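PDB 3NOL: glutamine cyclotransferase, which catalyses the cyclisation of N-terminal glutamine residues to pyroglutamate, releasing ammonia, on a five-bladed beta-propeller scaffold that binds a calcium ion. Local coordinates for residues F49-E57 and S66-S74. Sequence-based numbering, arbitrary orientation.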
loop_
_atom_site.group_PDB
_atom_site.type_symbol
_atom_site.label_atom_id
_atom_site.label_comp_id
_atom_site.label_asym_id
_atom_site.label_seq_id
_atom_site.Cartn_x
_atom_site.Cartn_y
_atom_site.Cartn_z
ATOM N N PHE A 49 -2.804 -2.937 4.236
ATOM C CA PHE A 49 -4.160 -2.399 4.341
ATOM C C PHE A 49 -4.748 -2.718 5.712
ATOM O O PHE A 49 -4.206 -3.546 6.447
ATOM C CB PHE A 49 -5.057 -2.873 3.164
ATOM C CG PHE A 49 -5.341 -4.355 3.154
ATOM C CD1 PHE A 49 -4.606 -5.211 2.332
ATOM C CD2 PHE A 49 -6.344 -4.894 3.949
ATOM C CE1 PHE A 49 -4.869 -6.562 2.295
ATOM C CE2 PHE A 49 -6.617 -6.276 3.922
ATOM C CZ PHE A 49 -5.869 -7.115 3.093
ATOM N N TYR A 50 -5.851 -2.045 6.026
ATOM C CA TYR A 50 -6.575 -2.268 7.258
ATOM C C TYR A 50 -7.882 -2.972 6.917
ATOM O O TYR A 50 -8.583 -2.616 5.962
ATOM C CB TYR A 50 -6.868 -0.916 7.888
ATOM C CG TYR A 50 -7.835 -0.977 9.063
ATOM C CD1 TYR A 50 -9.219 -1.011 8.860
ATOM C CD2 TYR A 50 -7.344 -0.958 10.363
ATOM C CE1 TYR A 50 -10.104 -1.038 9.958
ATOM C CE2 TYR A 50 -8.200 -0.968 11.456
ATOM C CZ TYR A 50 -9.570 -1.010 11.246
ATOM O OH TYR A 50 -10.390 -1.031 12.347
ATOM N N ARG A 51 -8.212 -3.999 7.681
ATOM C CA ARG A 51 -9.498 -4.674 7.494
ATOM C C ARG A 51 -9.885 -5.342 8.786
ATOM O O ARG A 51 -9.019 -5.925 9.475
ATOM C CB ARG A 51 -9.444 -5.701 6.357
ATOM C CG ARG A 51 -10.826 -6.334 6.043
ATOM C CD ARG A 51 -10.858 -7.074 4.756
ATOM N NE ARG A 51 -12.159 -7.684 4.399
ATOM C CZ ARG A 51 -12.690 -8.765 4.981
ATOM N NH1 ARG A 51 -13.837 -9.266 4.547
ATOM N NH2 ARG A 51 -12.087 -9.350 6.008
ATOM N N ASN A 52 -11.178 -5.244 9.115
ATOM C CA ASN A 52 -11.757 -5.900 10.292
ATOM C C ASN A 52 -10.936 -5.701 11.577
ATOM O O ASN A 52 -10.715 -6.642 12.359
ATOM C CB ASN A 52 -12.067 -7.384 10.014
ATOM C CG ASN A 52 -10.847 -8.180 9.546
ATOM O OD1 ASN A 52 -10.042 -8.649 10.345
ATOM N ND2 ASN A 52 -10.720 -8.334 8.239
ATOM N N GLY A 53 -10.482 -4.463 11.772
ATOM C CA GLY A 53 -9.766 -4.085 12.986
ATOM C C GLY A 53 -8.284 -4.405 13.020
ATOM O O GLY A 53 -7.598 -4.034 13.983
ATOM N N TYR A 54 -7.780 -5.057 11.969
ATOM C CA TYR A 54 -6.376 -5.465 11.904
ATOM C C TYR A 54 -5.634 -4.905 10.694
ATOM O O TYR A 54 -6.262 -4.472 9.729
ATOM C CB TYR A 54 -6.267 -7.002 11.947
ATOM C CG TYR A 54 -6.565 -7.521 13.325
ATOM C CD1 TYR A 54 -5.526 -7.863 14.204
ATOM C CD2 TYR A 54 -7.891 -7.612 13.783
ATOM C CE1 TYR A 54 -5.807 -8.313 15.492
ATOM C CE2 TYR A 54 -8.175 -8.056 15.079
ATOM C CZ TYR A 54 -7.130 -8.397 15.919
ATOM O OH TYR A 54 -7.380 -8.842 17.200
ATOM N N PHE A 55 -4.301 -4.915 10.759
ATOM C CA PHE A 55 -3.491 -4.672 9.563
ATOM C C PHE A 55 -3.277 -5.989 8.823
ATOM O O PHE A 55 -3.095 -7.053 9.459
ATOM C CB PHE A 55 -2.097 -4.140 9.932
ATOM C CG PHE A 55 -2.099 -2.750 10.516
ATOM C CD1 PHE A 55 -3.028 -1.790 10.098
ATOM C CD2 PHE A 55 -1.113 -2.378 11.425
ATOM C CE1 PHE A 55 -3.015 -0.504 10.646
ATOM C CE2 PHE A 55 -1.075 -1.076 11.969
ATOM C CZ PHE A 55 -2.022 -0.149 11.583
ATOM N N TYR A 56 -3.245 -5.912 7.500
ATOM C CA TYR A 56 -2.734 -7.022 6.679
ATOM C C TYR A 56 -1.540 -6.479 5.911
ATOM O O TYR A 56 -1.617 -5.397 5.324
ATOM C CB TYR A 56 -3.814 -7.537 5.731
ATOM C CG TYR A 56 -4.837 -8.384 6.458
ATOM C CD1 TYR A 56 -4.716 -9.778 6.476
ATOM C CD2 TYR A 56 -5.911 -7.794 7.140
ATOM C CE1 TYR A 56 -5.651 -10.582 7.155
ATOM C CE2 TYR A 56 -6.861 -8.587 7.822
ATOM C CZ TYR A 56 -6.719 -9.977 7.813
ATOM O OH TYR A 56 -7.646 -10.751 8.496
ATOM N N GLU A 57 -0.440 -7.208 5.972
ATOM C CA GLU A 57 0.808 -6.744 5.396
ATOM C C GLU A 57 1.467 -7.825 4.551
ATOM O O GLU A 57 1.524 -8.994 4.953
ATOM C CB GLU A 57 1.757 -6.308 6.512
ATOM C CG GLU A 57 2.941 -5.437 6.047
ATOM C CD GLU A 57 3.834 -4.951 7.211
ATOM O OE1 GLU A 57 3.451 -5.130 8.391
ATOM O OE2 GLU A 57 4.904 -4.374 6.910
ATOM N N SER A 66 6.146 -12.955 2.768
ATOM C CA SER A 66 5.038 -13.432 3.596
ATOM C C SER A 66 3.835 -12.481 3.557
ATOM O O SER A 66 3.991 -11.281 3.304
ATOM C CB SER A 66 5.515 -13.591 5.045
ATOM O OG SER A 66 6.342 -14.739 5.206
ATOM N N ILE A 67 2.653 -13.036 3.845
ATOM C CA ILE A 67 1.448 -12.234 4.063
ATOM C C ILE A 67 1.095 -12.456 5.537
ATOM O O ILE A 67 1.033 -13.599 5.986
ATOM C CB ILE A 67 0.254 -12.678 3.143
ATOM C CG1 ILE A 67 0.609 -12.584 1.636
ATOM C CG2 ILE A 67 -1.024 -11.891 3.507
ATOM C CD1 ILE A 67 1.291 -11.347 1.200
ATOM N N ARG A 68 0.912 -11.372 6.284
ATOM C CA ARG A 68 0.603 -11.498 7.714
ATOM C C ARG A 68 -0.591 -10.669 8.148
ATOM O O ARG A 68 -0.812 -9.574 7.624
ATOM C CB ARG A 68 1.805 -11.130 8.583
ATOM C CG ARG A 68 2.422 -9.775 8.263
ATOM C CD ARG A 68 3.505 -9.309 9.265
ATOM N NE ARG A 68 4.503 -10.347 9.537
ATOM C CZ ARG A 68 5.746 -10.135 9.977
ATOM N NH1 ARG A 68 6.226 -8.886 10.201
ATOM N NH2 ARG A 68 6.514 -11.200 10.202
ATOM N N LYS A 69 -1.339 -11.207 9.114
ATOM C CA LYS A 69 -2.354 -10.451 9.846
ATOM C C LYS A 69 -1.709 -9.951 11.137
ATOM O O LYS A 69 -1.160 -10.748 11.895
ATOM C CB LYS A 69 -3.534 -11.361 10.197
ATOM C CG LYS A 69 -4.640 -10.644 10.909
ATOM C CD LYS A 69 -5.817 -11.612 11.195
ATOM C CE LYS A 69 -6.946 -10.923 11.968
ATOM N NZ LYS A 69 -8.078 -11.871 12.284
ATOM N N VAL A 70 -1.799 -8.644 11.384
ATOM C CA VAL A 70 -1.027 -7.991 12.440
ATOM C C VAL A 70 -1.926 -7.173 13.391
ATOM O O VAL A 70 -2.766 -6.363 12.947
ATOM C CB VAL A 70 0.076 -7.068 11.805
ATOM C CG1 VAL A 70 0.830 -6.312 12.863
ATOM C CG2 VAL A 70 1.025 -7.849 10.966
ATOM N N ASP A 71 -1.745 -7.421 14.692
ATOM C CA ASP A 71 -2.371 -6.628 15.759
ATOM C C ASP A 71 -1.834 -5.205 15.706
ATOM O O ASP A 71 -0.610 -5.008 15.735
ATOM C CB ASP A 71 -2.034 -7.221 17.135
ATOM C CG ASP A 71 -2.671 -6.439 18.268
ATOM O OD1 ASP A 71 -3.908 -6.475 18.405
ATOM O OD2 ASP A 71 -1.929 -5.758 19.004
ATOM N N ILE A 72 -2.732 -4.227 15.603
ATOM C CA ILE A 72 -2.324 -2.823 15.438
ATOM C C ILE A 72 -1.481 -2.333 16.614
ATOM O O ILE A 72 -0.389 -1.784 16.426
ATOM C CB ILE A 72 -3.528 -1.867 15.213
ATOM C CG1 ILE A 72 -4.229 -2.196 13.889
ATOM C CG2 ILE A 72 -3.055 -0.399 15.219
ATOM C CD1 ILE A 72 -5.501 -1.402 13.624
ATOM N N GLU A 73 -2.009 -2.525 17.827
ATOM C CA GLU A 73 -1.398 -1.959 19.042
ATOM C C GLU A 73 -0.000 -2.491 19.355
ATOM O O GLU A 73 0.851 -1.748 19.854
ATOM C CB GLU A 73 -2.329 -2.198 20.237
ATOM C CG GLU A 73 -3.474 -1.205 20.266
ATOM C CD GLU A 73 -4.579 -1.564 21.250
ATOM O OE1 GLU A 73 -4.460 -2.563 21.998
ATOM O OE2 GLU A 73 -5.582 -0.825 21.268
ATOM N N SER A 74 0.232 -3.773 19.062
ATOM C CA SER A 74 1.480 -4.442 19.438
ATOM C C SER A 74 2.412 -4.662 18.245
ATOM O O SER A 74 3.609 -4.900 18.427
ATOM C CB SER A 74 1.184 -5.797 20.088
ATOM O OG SER A 74 0.708 -6.721 19.118
HETATM O O HOH W 1 -5.567 -4.718 15.788
HETATM O O HOH W 2 5.144 -6.238 10.189
#
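Ile72 lies across the Phe55 ring with its CG1 almost exactly on the ring normal, 3.7 Å from the centroid and only 5° off axis, a centred CH-pi contact. Its CG2 reaches Phe55 CZ, while CD1 extends to the edge of the Tyr50 ring, 3.5 Å from CE2. With CG anti to the carbonyl carbon (chi1 -68°), the Phe55 ring sits beside its backbone N, on the side where Ile72 lies; Phe48, a calcium-site residue, and Phe240, edge-to-face, also meet it. With an alanine at Phe55, Ile72 CG1 is likely to lose its aromatic platform and a gap to open beside Phe48 and Phe240.

On the sheet face of Tyr56, the extended Lys69 chain runs alongside that ring, CG 4.2 Å from its centroid, and ends over Tyr54. There CE makes a CH-pi contact 4.0 Å from the Tyr54 centroid, and NZ follows as cation-pi partner at 4.7 Å, 17° off the normal.

The backbone sets this register: antiparallel strands 54-61 and 64-70 pair Phe55 with Val70 (Val70 N to Phe55 O 2.8 Å) and Glu57 with Arg68 (Glu57 N to Arg68 O 2.9 Å) through two hydrogen bonds each. One water joins Ile72 N to Gly53 O in the type I' turn. Asp71 OD2 accepts from Ser74 N, an Asx motif, and from Ser74 OG on the opposite face. Thr45 and His39 hold Glu57 OE2; Asp40 salt-bridges Arg68.

Phe55's face of this propeller blade thus carries both aromatic packing and opposite charges, Glu57 OE1 and Arg68 NH1, 5.0 Å apart and water-linked, which would probably favour their charged forms; Tyr56 and Lys69 share the other.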